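Local coordinates for protein glycinin A3B4 subunit (Glycine max, PDB 2D5H) that probably serves as a seed storage protein, an 11S globulin of the cupin superfamily laid down in soybean seeds as a reserve for germination, at residues W384-N389 with V451-K456; L367-V372 with V442-H447; I392-G397 with L416-L421; A43-S48 with D148-N153. All coordinates share one frame; numbering follows the deposited sequence.

Interaction 1 of 4, residues W384-N389 with V451-K456; sequences WNLNAN and VSSYIK
W384 and S453 form an antiparallel hydrogen-bonded pair, with W384 N to S453 O and S453 N to W384 O both at 2.9 Å, and N385 and S452 follow as a non-hydrogen-bonded pair whose CA atoms are 4.0 Å apart. The end of strand 379-385 is thus joined to the short strand 452-454 in a sheet of the C-terminal cupin domain, a beta-barrel of jelly-roll type. Past N385 the strand gives way to a loop, and a weak, bent bond from L386 N to V451 O (129° at the hydrogen) closes the paired region.

W384 supplies the flat group of the contact. Its CG stands between the backbone N and the carbonyl carbon (chi1 75°), which brings the indole against the facing strand. S453 O lies 3.3 Å above the plane of this ring, displaced toward its rim on the six-membered side, while I455 CG1 meets the indole edge in plane, 3.8 Å from W384 CZ3. The indole NE1 bonds to the carbonyl of G128 of the second subunit, and Y62 of that subunit stacks on the ring, so the tryptophan serves both its own sheet and the trimer interface. L386 also packs on G128 of the second subunit, and across the strands it leans obliquely on V451, the L386 CD2 methyl lying 3.7 Å from V451 CG1.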
loop_
_atom_site.group_PDB
_atom_site.type_symbol
_atom_site.label_atom_id
_atom_site.label_comp_id
_atom_site.label_asym_id
_atom_site.label_seq_id
_atom_site.Cartn_x
_atom_site.Cartn_y
_atom_site.Cartn_z
ATOM N N TRP A 384 -4.714 -13.175 20.308
ATOM C CA TRP A 384 -5.104 -12.228 19.270
ATOM C C TRP A 384 -3.961 -12.038 18.280
ATOM O O TRP A 384 -2.798 -12.245 18.622
ATOM C CB TRP A 384 -5.483 -10.881 19.902
ATOM C CG TRP A 384 -4.307 -10.074 20.365
ATOM C CD1 TRP A 384 -3.546 -9.229 19.612
ATOM C CD2 TRP A 384 -3.725 -10.077 21.674
ATOM N NE1 TRP A 384 -2.523 -8.709 20.365
ATOM C CE2 TRP A 384 -2.609 -9.214 21.636
ATOM C CE3 TRP A 384 -4.035 -10.728 22.874
ATOM C CZ2 TRP A 384 -1.802 -8.982 22.753
ATOM C CZ3 TRP A 384 -3.233 -10.498 23.986
ATOM C CH2 TRP A 384 -2.129 -9.632 23.916
ATOM N N ASN A 385 -4.296 -11.648 17.055
ATOM C CA ASN A 385 -3.286 -11.426 16.022
ATOM C C ASN A 385 -2.800 -9.980 16.025
ATOM O O ASN A 385 -3.554 -9.057 15.712
ATOM C CB ASN A 385 -3.846 -11.783 14.640
ATOM C CG ASN A 385 -3.991 -13.282 14.435
ATOM O OD1 ASN A 385 -4.791 -13.942 15.100
ATOM N ND2 ASN A 385 -3.210 -13.826 13.513
ATOM N N LEU A 386 -1.532 -9.796 16.376
ATOM C CA LEU A 386 -0.919 -8.475 16.441
ATOM C C LEU A 386 -1.003 -7.658 15.156
ATOM O O LEU A 386 -1.088 -6.432 15.208
ATOM C CB LEU A 386 0.555 -8.594 16.841
ATOM C CG LEU A 386 0.928 -8.957 18.281
ATOM C CD1 LEU A 386 0.334 -10.297 18.658
ATOM C CD2 LEU A 386 2.442 -8.993 18.415
ATOM N N ASN A 387 -0.983 -8.324 14.005
ATOM C CA ASN A 387 -1.016 -7.598 12.739
ATOM C C ASN A 387 -1.547 -8.386 11.551
ATOM O O ASN A 387 -0.832 -8.557 10.567
ATOM C CB ASN A 387 0.396 -7.121 12.404
ATOM C CG ASN A 387 1.381 -8.274 12.271
ATOM O OD1 ASN A 387 2.574 -8.066 12.055
ATOM N ND2 ASN A 387 0.880 -9.498 12.397
ATOM N N ALA A 388 -2.788 -8.857 11.620
ATOM C CA ALA A 388 -3.339 -9.617 10.502
ATOM C C ALA A 388 -4.777 -10.075 10.684
ATOM O O ALA A 388 -5.200 -10.419 11.787
ATOM C CB ALA A 388 -2.455 -10.829 10.214
ATOM N N ASN A 389 -5.524 -10.075 9.585
ATOM C CA ASN A 389 -6.904 -10.532 9.609
ATOM C C ASN A 389 -6.851 -12.047 9.493
ATOM O O ASN A 389 -6.189 -12.585 8.607
ATOM C CB ASN A 389 -7.688 -9.946 8.440
ATOM C CG ASN A 389 -7.895 -8.459 8.572
ATOM O OD1 ASN A 389 -8.449 -7.987 9.564
ATOM N ND2 ASN A 389 -7.452 -7.708 7.574
ATOM N N VAL A 451 1.833 -12.275 13.375
ATOM C CA VAL A 451 2.287 -12.510 14.737
ATOM C C VAL A 451 1.128 -12.341 15.715
ATOM O O VAL A 451 0.422 -11.334 15.680
ATOM C CB VAL A 451 3.408 -11.522 15.114
ATOM C CG1 VAL A 451 3.924 -11.821 16.507
ATOM C CG2 VAL A 451 4.534 -11.609 14.102
ATOM N N SER A 452 0.928 -13.334 16.577
ATOM C CA SER A 452 -0.145 -13.272 17.564
ATOM C C SER A 452 0.398 -13.578 18.953
ATOM O O SER A 452 1.529 -14.041 19.104
ATOM C CB SER A 452 -1.257 -14.268 17.219
ATOM O OG SER A 452 -0.838 -15.602 17.437
ATOM N N SER A 453 -0.412 -13.307 19.970
ATOM C CA SER A 453 -0.010 -13.566 21.345
ATOM C C SER A 453 -1.208 -13.891 22.223
ATOM O O SER A 453 -2.336 -13.477 21.940
ATOM C CB SER A 453 0.735 -12.360 21.917
ATOM O OG SER A 453 1.937 -12.130 21.204
ATOM N N TYR A 454 -0.954 -14.644 23.287
ATOM C CA TYR A 454 -2.000 -15.030 24.222
ATOM C C TYR A 454 -1.819 -14.300 25.547
ATOM O O TYR A 454 -0.695 -14.101 26.016
ATOM C CB TYR A 454 -1.981 -16.548 24.429
ATOM C CG TYR A 454 -0.615 -17.119 24.734
ATOM C CD1 TYR A 454 -0.174 -17.269 26.047
ATOM C CD2 TYR A 454 0.245 -17.497 23.704
ATOM C CE1 TYR A 454 1.090 -17.783 26.327
ATOM C CE2 TYR A 454 1.511 -18.007 23.972
ATOM C CZ TYR A 454 1.928 -18.147 25.282
ATOM O OH TYR A 454 3.185 -18.641 25.546
ATOM N N ILE A 455 -2.941 -13.897 26.135
ATOM C CA ILE A 455 -2.954 -13.168 27.397
ATOM C C ILE A 455 -2.128 -13.822 28.499
ATOM O O ILE A 455 -1.540 -13.131 29.333
ATOM C CB ILE A 455 -4.400 -12.978 27.889
ATOM C CG1 ILE A 455 -5.187 -12.187 26.839
ATOM C CG2 ILE A 455 -4.412 -12.254 29.223
ATOM C CD1 ILE A 455 -6.633 -11.957 27.179
ATOM N N LYS A 456 -2.079 -15.150 28.502
ATOM C CA LYS A 456 -1.314 -15.872 29.511
ATOM C C LYS A 456 0.156 -15.465 29.500
ATOM O O LYS A 456 0.820 -15.487 30.537
ATOM C CB LYS A 456 -1.426 -17.383 29.289
ATOM C CG LYS A 456 -2.803 -17.962 29.585
ATOM C CD LYS A 456 -2.814 -19.484 29.440
ATOM C CE LYS A 456 -1.852 -20.154 30.415
ATOM N NZ LYS A 456 -1.857 -21.640 30.284
#

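Interaction 2 of 4, residues L367-V372 with V442-H447; sequences LSAQYV and VVFKTH
The Y371 ring turns an edge to V442, whose CA lies near the ring plane 4.5 Å from Y371 CD2, while the F444 ring is met at a slant by the methyl of A369, A369 CB to F444 CD2 being 3.9 Å. On this face of the sheet M68 and I70 of strand 67-73 pack over A369, V442 and F444, bringing the N-terminal cupin domain against the C-terminal one. The third flat group, the Q370 amide, belongs to the opposite face with V443 and K445. There Q370 OE1 receives a weak bond from K445 NZ at 2.8 Å, and its NE2 donates to T353 OG1 of the adjoining strand. The extended K445 chain crosses Q370 obliquely to deliver the ammonium. An alanine at Q370 would remove both amide bonds and is likely to leave the lysine nitrogen and T353 OG1 without this mate.

Strands 368-374 and 438-445 run antiparallel as neighbours in the cupin jelly roll. Q370 and V443 form a regular hydrogen-bonded pair, each N to the other's O at 2.9 Å, and A369 faces F444 as a non-hydrogen-bonded pair. K445 N bonds to S368 O at 2.8 Å; beyond it T446 centres an inverse gamma turn. With chi1 at 61°, S368 OG is directed to H447 O and bonds at 2.6 Å, nearly in line with that carbonyl (168° at the oxygen).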
loop_
_atom_site.group_PDB
_atom_site.type_symbol
_atom_site.label_atom_id
_atom_site.label_comp_id
_atom_site.label_asym_id
_atom_site.label_seq_id
_atom_site.Cartn_x
_atom_site.Cartn_y
_atom_site.Cartn_z
ATOM N N LEU A 367 1.398 -13.557 2.957
ATOM C CA LEU A 367 0.386 -14.441 3.521
ATOM C C LEU A 367 1.009 -15.485 4.433
ATOM O O LEU A 367 2.228 -15.654 4.465
ATOM C CB LEU A 367 -0.405 -15.141 2.409
ATOM C CG LEU A 367 -1.274 -14.269 1.497
ATOM C CD1 LEU A 367 -1.987 -15.147 0.483
ATOM C CD2 LEU A 367 -2.287 -13.496 2.328
ATOM N N SER A 368 0.155 -16.180 5.173
ATOM C CA SER A 368 0.586 -17.217 6.098
ATOM C C SER A 368 -0.658 -17.919 6.622
ATOM O O SER A 368 -1.777 -17.461 6.391
ATOM C CB SER A 368 1.356 -16.601 7.266
ATOM O OG SER A 368 0.531 -15.706 7.991
ATOM N N ALA A 369 -0.462 -19.028 7.325
ATOM C CA ALA A 369 -1.585 -19.777 7.871
ATOM C C ALA A 369 -1.129 -20.731 8.964
ATOM O O ALA A 369 0.022 -21.170 8.977
ATOM C CB ALA A 369 -2.285 -20.551 6.760
ATOM N N GLN A 370 -2.038 -21.043 9.880
ATOM C CA GLN A 370 -1.734 -21.947 10.980
ATOM C C GLN A 370 -2.636 -23.166 10.969
ATOM O O GLN A 370 -3.756 -23.123 10.455
ATOM C CB GLN A 370 -1.902 -21.245 12.328
ATOM C CG GLN A 370 -0.890 -20.163 12.631
ATOM C CD GLN A 370 -0.926 -19.757 14.092
ATOM O OE1 GLN A 370 -1.987 -19.436 14.632
ATOM N NE2 GLN A 370 0.232 -19.769 14.741
ATOM N N TYR A 371 -2.136 -24.254 11.544
ATOM C CA TYR A 371 -2.902 -25.485 11.649
ATOM C C TYR A 371 -3.044 -25.766 13.139
ATOM O O TYR A 371 -2.055 -25.780 13.872
ATOM C CB TYR A 371 -2.175 -26.650 10.979
ATOM C CG TYR A 371 -3.048 -27.875 10.839
ATOM C CD1 TYR A 371 -2.523 -29.157 10.993
ATOM C CD2 TYR A 371 -4.407 -27.750 10.549
ATOM C CE1 TYR A 371 -3.331 -30.284 10.865
ATOM C CE2 TYR A 371 -5.221 -28.867 10.417
ATOM C CZ TYR A 371 -4.679 -30.130 10.576
ATOM O OH TYR A 371 -5.487 -31.235 10.432
ATOM N N VAL A 372 -4.272 -25.985 13.592
ATOM C CA VAL A 372 -4.505 -26.238 15.004
ATOM C C VAL A 372 -5.392 -27.450 15.258
ATOM O O VAL A 372 -6.393 -27.659 14.570
ATOM C CB VAL A 372 -5.143 -25.003 15.674
ATOM C CG1 VAL A 372 -5.448 -25.292 17.132
ATOM C CG2 VAL A 372 -4.212 -23.810 15.547
ATOM N N VAL A 442 -7.950 -25.007 9.968
ATOM C CA VAL A 442 -6.895 -24.243 9.310
ATOM C C VAL A 442 -7.244 -22.760 9.408
ATOM O O VAL A 442 -8.413 -22.383 9.313
ATOM C CB VAL A 442 -6.763 -24.632 7.821
ATOM C CG1 VAL A 442 -8.069 -24.353 7.089
ATOM C CG2 VAL A 442 -5.619 -23.863 7.185
ATOM N N VAL A 443 -6.229 -21.924 9.599
ATOM C CA VAL A 443 -6.445 -20.486 9.724
ATOM C C VAL A 443 -5.577 -19.664 8.775
ATOM O O VAL A 443 -4.348 -19.716 8.832
ATOM C CB VAL A 443 -6.171 -20.010 11.168
ATOM C CG1 VAL A 443 -6.476 -18.527 11.296
ATOM C CG2 VAL A 443 -7.010 -20.813 12.150
ATOM N N PHE A 444 -6.232 -18.902 7.905
ATOM C CA PHE A 444 -5.540 -18.046 6.947
ATOM C C PHE A 444 -5.262 -16.686 7.587
ATOM O O PHE A 444 -6.122 -16.127 8.270
ATOM C CB PHE A 444 -6.401 -17.862 5.694
ATOM C CG PHE A 444 -6.563 -19.113 4.875
ATOM C CD1 PHE A 444 -7.824 -19.515 4.438
ATOM C CD2 PHE A 444 -5.453 -19.878 4.515
ATOM C CE1 PHE A 444 -7.980 -20.661 3.652
ATOM C CE2 PHE A 444 -5.597 -21.023 3.730
ATOM C CZ PHE A 444 -6.863 -21.415 3.298
ATOM N N LYS A 445 -4.060 -16.162 7.371
ATOM C CA LYS A 445 -3.677 -14.870 7.933
ATOM C C LYS A 445 -3.018 -13.973 6.888
ATOM O O LYS A 445 -1.911 -14.252 6.425
ATOM C CB LYS A 445 -2.726 -15.072 9.115
ATOM C CG LYS A 445 -3.334 -15.854 10.266
ATOM C CD LYS A 445 -2.378 -15.943 11.441
ATOM C CE LYS A 445 -2.995 -16.714 12.598
ATOM N NZ LYS A 445 -2.095 -16.741 13.785
ATOM N N THR A 446 -3.706 -12.891 6.534
ATOM C CA THR A 446 -3.214 -11.947 5.537
ATOM C C THR A 446 -1.961 -11.202 5.976
ATOM O O THR A 446 -2.022 -10.033 6.356
ATOM C CB THR A 446 -4.286 -10.907 5.179
ATOM O OG1 THR A 446 -4.610 -10.139 6.343
ATOM C CG2 THR A 446 -5.540 -11.594 4.664
ATOM N N HIS A 447 -0.828 -11.892 5.916
ATOM C CA HIS A 447 0.468 -11.328 6.280
ATOM C C HIS A 447 1.496 -12.454 6.240
ATOM O O HIS A 447 1.327 -13.482 6.893
ATOM C CB HIS A 447 0.420 -10.706 7.679
ATOM C CG HIS A 447 1.649 -9.930 8.035
ATOM N ND1 HIS A 447 2.892 -10.516 8.153
ATOM C CD2 HIS A 447 1.831 -8.612 8.286
ATOM C CE1 HIS A 447 3.785 -9.592 8.461
ATOM N NE2 HIS A 447 3.167 -8.428 8.547
#

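Interaction 3 of 4, residues I392-G397 with L416-L421; sequences IYVTRG and LRRGQL
Y393 and L421 face each other as an antiparallel non-hydrogen-bonded pair. From Y393 CB, 4.2 Å from L421 CD1, the side chain extends with CG anti to the backbone N (chi1 -180°), which carries the ring along the turn after strand 410-417. Y393 CD1 comes to 3.2 Å from Q420 O and Y393 CE1 to 3.6 Å from G419 O, both carbonyls approaching obliquely. At the tip, Y393 OH rests 3.7 Å from G419 CA. K49 of strand 46-52 also touches this tyrosine. A serine at Y393 would strip away the ring and would probably open a gap along the G419-Q420 backbone.

R417 to Q420 make a type II turn with G419 at its third position, where positive phi suits glycine. The turn is tied down by G419 N bonding to V394 O at 2.9 Å, while V394 CG1 packs on R418 CA at 3.5 Å. A long, weak bond runs from R418 N to G397 O. T395 and R396, facing E440, form a classic beta bulge where the chain turns a corner between the two sheets of the cupin barrel. The segments therefore meet through backbone polarity and apolar packing, with no charge pairing between them.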
loop_
_atom_site.group_PDB
_atom_site.type_symbol
_atom_site.label_atom_id
_atom_site.label_comp_id
_atom_site.label_asym_id
_atom_site.label_seq_id
_atom_site.Cartn_x
_atom_site.Cartn_y
_atom_site.Cartn_z
ATOM N N ILE A 392 -10.892 -18.351 9.435
ATOM C CA ILE A 392 -10.883 -19.719 9.929
ATOM C C ILE A 392 -11.793 -20.666 9.163
ATOM O O ILE A 392 -12.959 -20.365 8.897
ATOM C CB ILE A 392 -11.269 -19.779 11.431
ATOM C CG1 ILE A 392 -10.173 -19.126 12.277
ATOM C CG2 ILE A 392 -11.483 -21.224 11.860
ATOM C CD1 ILE A 392 -10.416 -19.210 13.774
ATOM N N TYR A 393 -11.231 -21.815 8.805
ATOM C CA TYR A 393 -11.964 -22.849 8.100
ATOM C C TYR A 393 -11.723 -24.142 8.856
ATOM O O TYR A 393 -10.575 -24.533 9.073
ATOM C CB TYR A 393 -11.468 -23.007 6.666
ATOM C CG TYR A 393 -12.223 -24.076 5.919
ATOM C CD1 TYR A 393 -13.552 -23.882 5.544
ATOM C CD2 TYR A 393 -11.631 -25.305 5.634
ATOM C CE1 TYR A 393 -14.272 -24.884 4.906
ATOM C CE2 TYR A 393 -12.346 -26.316 4.998
ATOM C CZ TYR A 393 -13.662 -26.097 4.639
ATOM O OH TYR A 393 -14.370 -27.090 4.009
ATOM N N VAL A 394 -12.804 -24.796 9.265
ATOM C CA VAL A 394 -12.694 -26.045 10.005
ATOM C C VAL A 394 -12.686 -27.250 9.069
ATOM O O VAL A 394 -13.619 -27.460 8.291
ATOM C CB VAL A 394 -13.849 -26.196 11.015
ATOM C CG1 VAL A 394 -13.663 -27.471 11.830
ATOM C CG2 VAL A 394 -13.900 -24.977 11.931
ATOM N N THR A 395 -11.616 -28.033 9.158
ATOM C CA THR A 395 -11.445 -29.226 8.340
ATOM C C THR A 395 -12.070 -30.433 9.030
ATOM O O THR A 395 -12.615 -31.324 8.378
ATOM C CB THR A 395 -9.957 -29.515 8.108
ATOM O OG1 THR A 395 -9.301 -29.668 9.373
ATOM C CG2 THR A 395 -9.308 -28.374 7.348
ATOM N N ARG A 396 -11.984 -30.449 10.356
ATOM C CA ARG A 396 -12.538 -31.535 11.157
ATOM C C ARG A 396 -12.804 -31.061 12.584
ATOM O O ARG A 396 -11.957 -30.410 13.198
ATOM C CB ARG A 396 -11.561 -32.714 11.191
ATOM C CG ARG A 396 -12.038 -33.878 12.038
ATOM C CD ARG A 396 -10.939 -34.907 12.247
ATOM N NE ARG A 396 -11.361 -35.985 13.141
ATOM C CZ ARG A 396 -11.801 -35.804 14.384
ATOM N NH1 ARG A 396 -11.883 -34.580 14.895
ATOM N NH2 ARG A 396 -12.158 -36.849 15.121
ATOM N N GLY A 397 -13.981 -31.386 13.111
ATOM C CA GLY A 397 -14.298 -30.984 14.469
ATOM C C GLY A 397 -15.625 -30.275 14.636
ATOM O O GLY A 397 -16.504 -30.357 13.779
ATOM N N LEU A 416 -19.347 -24.042 16.165
ATOM C CA LEU A 416 -18.747 -23.932 14.843
ATOM C C LEU A 416 -18.378 -25.332 14.358
ATOM O O LEU A 416 -17.478 -25.972 14.904
ATOM C CB LEU A 416 -17.503 -23.041 14.905
ATOM C CG LEU A 416 -16.999 -22.454 13.583
ATOM C CD1 LEU A 416 -18.089 -21.599 12.948
ATOM C CD2 LEU A 416 -15.757 -21.619 13.839
ATOM N N ARG A 417 -19.083 -25.799 13.331
ATOM C CA ARG A 417 -18.859 -27.129 12.772
ATOM C C ARG A 417 -18.064 -27.131 11.469
ATOM O O ARG A 417 -18.091 -26.166 10.707
ATOM C CB ARG A 417 -20.206 -27.829 12.565
ATOM C CG ARG A 417 -21.247 -26.982 11.848
ATOM C CD ARG A 417 -22.638 -27.589 11.980
ATOM N NE ARG A 417 -23.679 -26.716 11.439
ATOM C CZ ARG A 417 -24.983 -26.963 11.523
ATOM N NH1 ARG A 417 -25.419 -28.059 12.129
ATOM N NH2 ARG A 417 -25.856 -26.110 11.002
ATOM N N ARG A 418 -17.361 -28.236 11.233
ATOM C CA ARG A 418 -16.534 -28.426 10.044
ATOM C C ARG A 418 -17.226 -27.986 8.758
ATOM O O ARG A 418 -18.409 -28.263 8.551
ATOM C CB ARG A 418 -16.133 -29.898 9.915
ATOM C CG ARG A 418 -15.247 -30.186 8.720
ATOM C CD ARG A 418 -15.723 -31.401 7.936
ATOM N NE ARG A 418 -17.092 -31.232 7.452
ATOM C CZ ARG A 418 -17.648 -31.968 6.493
ATOM N NH1 ARG A 418 -16.952 -32.930 5.901
ATOM N NH2 ARG A 418 -18.903 -31.741 6.125
ATOM N N GLY A 419 -16.476 -27.309 7.892
ATOM C CA GLY A 419 -17.031 -26.849 6.633
ATOM C C GLY A 419 -17.452 -25.390 6.633
ATOM O O GLY A 419 -17.771 -24.834 5.581
ATOM N N GLN A 420 -17.452 -24.766 7.809
ATOM C CA GLN A 420 -17.843 -23.367 7.932
ATOM C C GLN A 420 -16.644 -22.427 7.874
ATOM O O GLN A 420 -15.492 -22.859 7.938
ATOM C CB GLN A 420 -18.603 -23.145 9.242
ATOM C CG GLN A 420 -19.853 -23.998 9.383
ATOM C CD GLN A 420 -20.542 -23.816 10.722
ATOM O OE1 GLN A 420 -19.922 -23.962 11.776
ATOM N NE2 GLN A 420 -21.833 -23.505 10.688
ATOM N N LEU A 421 -16.932 -21.135 7.757
ATOM C CA LEU A 421 -15.900 -20.109 7.681
ATOM C C LEU A 421 -16.173 -19.007 8.705
ATOM O O LEU A 421 -17.327 -18.654 8.961
ATOM C CB LEU A 421 -15.867 -19.509 6.272
ATOM C CG LEU A 421 -14.699 -18.581 5.926
ATOM C CD1 LEU A 421 -13.399 -19.367 5.981
ATOM C CD2 LEU A 421 -14.902 -17.992 4.541
#

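Interaction 4 of 4, residues A43-S48 with D148-N153; sequences AGVTVS and DTSNFN
The carbonyl of G44 meets the turn at D148-N151, taking a hydrogen bond from S150 N at 3.0 Å, bent to 134° at the hydrogen. S150 OG also points to this oxygen, its chi1 of 65° setting the hydroxyl between the serine's own N and carbonyl carbon, on the side of G44. In the model G44 O sits too close to the serine, so the details of both bonds are uncertain. T149 OG1 is at most a weak further donor to G44 O, since Q158 O competes for its proton.

Further bonds shape the turn itself. It is type I, closed by N151 N to D148 O at 3.1 Å. The N151 amide folds back so that ND2 reaches D148 OD1 at 3.0 Å, approaching from above the carboxylate plane, and ND2 has a weak second partner in F365 O.

Van der Waals contacts flank the polar centre. The V45 CG1 methyl packs on the D148 backbone, 3.7 Å from D148 CA, and beside its carboxylate, the two side chains crossing at a slant. The methyls of T46 and T149 meet more loosely, CG2 to CG2 at 4.1 Å. G44 itself has positive phi, which favours glycine, and a side chain there would probably also crowd S150.

This glycine lies between helix 38-41 and strand 46-52, where the chain passes from one into the other in the N-terminal cupin domain. The D148-N151 turn directly follows strand 141-147, neighbour of strand 46-52 in the sheet, with T46 bonded to L147 through the backbone; in the same loop N153 O is hydrogen-bonded to NE2 of Q426 of the third subunit.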
loop_
_atom_site.group_PDB
_atom_site.type_symbol
_atom_site.label_atom_id
_atom_site.label_comp_id
_atom_site.label_asym_id
_atom_site.label_seq_id
_atom_site.Cartn_x
_atom_site.Cartn_y
_atom_site.Cartn_z
ATOM N N ALA A 43 -11.827 -8.161 5.810
ATOM C CA ALA A 43 -10.570 -8.889 5.663
ATOM C C ALA A 43 -9.970 -8.666 4.275
ATOM O O ALA A 43 -8.782 -8.906 4.055
ATOM C CB ALA A 43 -10.798 -10.379 5.902
ATOM N N GLY A 44 -10.801 -8.206 3.346
ATOM C CA GLY A 44 -10.332 -7.959 1.995
ATOM C C GLY A 44 -9.958 -9.237 1.271
ATOM O O GLY A 44 -9.008 -9.267 0.488
ATOM N N VAL A 45 -10.710 -10.301 1.534
ATOM C CA VAL A 45 -10.452 -11.586 0.899
ATOM C C VAL A 45 -11.732 -12.381 0.716
ATOM O O VAL A 45 -12.776 -12.043 1.274
ATOM C CB VAL A 45 -9.478 -12.442 1.735
ATOM C CG1 VAL A 45 -8.129 -11.754 1.834
ATOM C CG2 VAL A 45 -10.058 -12.680 3.116
ATOM N N THR A 46 -11.642 -13.438 -0.081
ATOM C CA THR A 46 -12.772 -14.318 -0.331
ATOM C C THR A 46 -12.228 -15.742 -0.415
ATOM O O THR A 46 -11.024 -15.940 -0.579
ATOM C CB THR A 46 -13.502 -13.946 -1.636
ATOM O OG1 THR A 46 -14.573 -14.870 -1.863
ATOM C CG2 THR A 46 -12.546 -13.971 -2.812
ATOM N N VAL A 47 -13.105 -16.731 -0.295
ATOM C CA VAL A 47 -12.663 -18.118 -0.328
ATOM C C VAL A 47 -13.324 -18.947 -1.420
ATOM O O VAL A 47 -14.426 -18.634 -1.879
ATOM C CB VAL A 47 -12.920 -18.802 1.029
ATOM C CG1 VAL A 47 -12.201 -20.135 1.079
ATOM C CG2 VAL A 47 -12.464 -17.900 2.163
ATOM N N SER A 48 -12.638 -20.013 -1.824
ATOM C CA SER A 48 -13.131 -20.911 -2.860
ATOM C C SER A 48 -12.743 -22.353 -2.553
ATOM O O SER A 48 -11.569 -22.715 -2.621
ATOM C CB SER A 48 -12.557 -20.505 -4.221
ATOM O OG SER A 48 -12.978 -21.395 -5.240
ATOM N N ASP A 148 -6.723 -13.732 -1.862
ATOM C CA ASP A 148 -6.257 -12.476 -1.284
ATOM C C ASP A 148 -6.422 -11.339 -2.292
ATOM O O ASP A 148 -5.442 -10.749 -2.747
ATOM C CB ASP A 148 -4.785 -12.604 -0.877
ATOM C CG ASP A 148 -4.265 -11.371 -0.163
ATOM O OD1 ASP A 148 -3.086 -11.374 0.247
ATOM O OD2 ASP A 148 -5.036 -10.399 -0.011
ATOM N N THR A 149 -7.673 -11.039 -2.629
ATOM C CA THR A 149 -7.989 -9.990 -3.590
ATOM C C THR A 149 -7.527 -8.600 -3.168
ATOM O O THR A 149 -7.268 -7.745 -4.016
ATOM C CB THR A 149 -9.501 -9.925 -3.854
ATOM O OG1 THR A 149 -10.193 -9.697 -2.619
ATOM C CG2 THR A 149 -9.987 -11.223 -4.475
ATOM N N SER A 150 -7.426 -8.371 -1.863
ATOM C CA SER A 150 -7.000 -7.071 -1.357
ATOM C C SER A 150 -5.483 -6.957 -1.245
ATOM O O SER A 150 -4.972 -6.106 -0.516
ATOM C CB SER A 150 -7.625 -6.804 0.013
ATOM O OG SER A 150 -7.146 -7.733 0.971
ATOM N N ASN A 151 -4.762 -7.810 -1.960
ATOM C CA ASN A 151 -3.307 -7.765 -1.917
ATOM C C ASN A 151 -2.821 -6.585 -2.755
ATOM O O ASN A 151 -3.509 -6.141 -3.674
ATOM C CB ASN A 151 -2.716 -9.070 -2.453
ATOM C CG ASN A 151 -1.232 -9.201 -2.158
ATOM O OD1 ASN A 151 -0.426 -8.369 -2.572
ATOM N ND2 ASN A 151 -0.867 -10.253 -1.434
ATOM N N PHE A 152 -1.637 -6.078 -2.434
ATOM C CA PHE A 152 -1.079 -4.946 -3.158
ATOM C C PHE A 152 -0.556 -5.345 -4.533
ATOM O O PHE A 152 0.107 -4.556 -5.208
ATOM C CB PHE A 152 0.035 -4.289 -2.330
ATOM C CG PHE A 152 1.164 -5.219 -1.969
ATOM C CD1 PHE A 152 2.076 -5.642 -2.933
ATOM C CD2 PHE A 152 1.323 -5.661 -0.658
ATOM C CE1 PHE A 152 3.132 -6.492 -2.596
ATOM C CE2 PHE A 152 2.373 -6.511 -0.310
ATOM C CZ PHE A 152 3.280 -6.927 -1.281
ATOM N N ASN A 153 -0.855 -6.572 -4.946
ATOM C CA ASN A 153 -0.422 -7.059 -6.250
ATOM C C ASN A 153 -1.557 -6.884 -7.249
ATOM O O ASN A 153 -1.326 -6.634 -8.429
ATOM C CB ASN A 153 -0.014 -8.530 -6.167
ATOM C CG ASN A 153 1.243 -8.739 -5.342
ATOM O OD1 ASN A 153 2.288 -8.147 -5.623
ATOM N ND2 ASN A 153 1.152 -9.587 -4.320
#

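Overall arrangement
Interactions 1, 2 and 3 lie in the C-terminal cupin domain and interaction 4 in the N-terminal one. Interactions 2 and 4 are buried, 1 and 3 only partly so. Interactions 2 and 3 share a sheet, strand 438-445 lying beside strand 390-394, with V442 N probably bonded to Y393 O; interaction 3 is nested within the chain loop that interaction 2 closes. Interaction 1 touches interaction 2 through N389 and T446, but its tryptophan turns to another subunit. Strand pairing carries 1 and 2, brief in 1 and longer in 2, whereas turns carry 3 and 4. Between the domains, L367 meets D148 and L421 meets V47, linking interaction 4 to interactions 2 and 3.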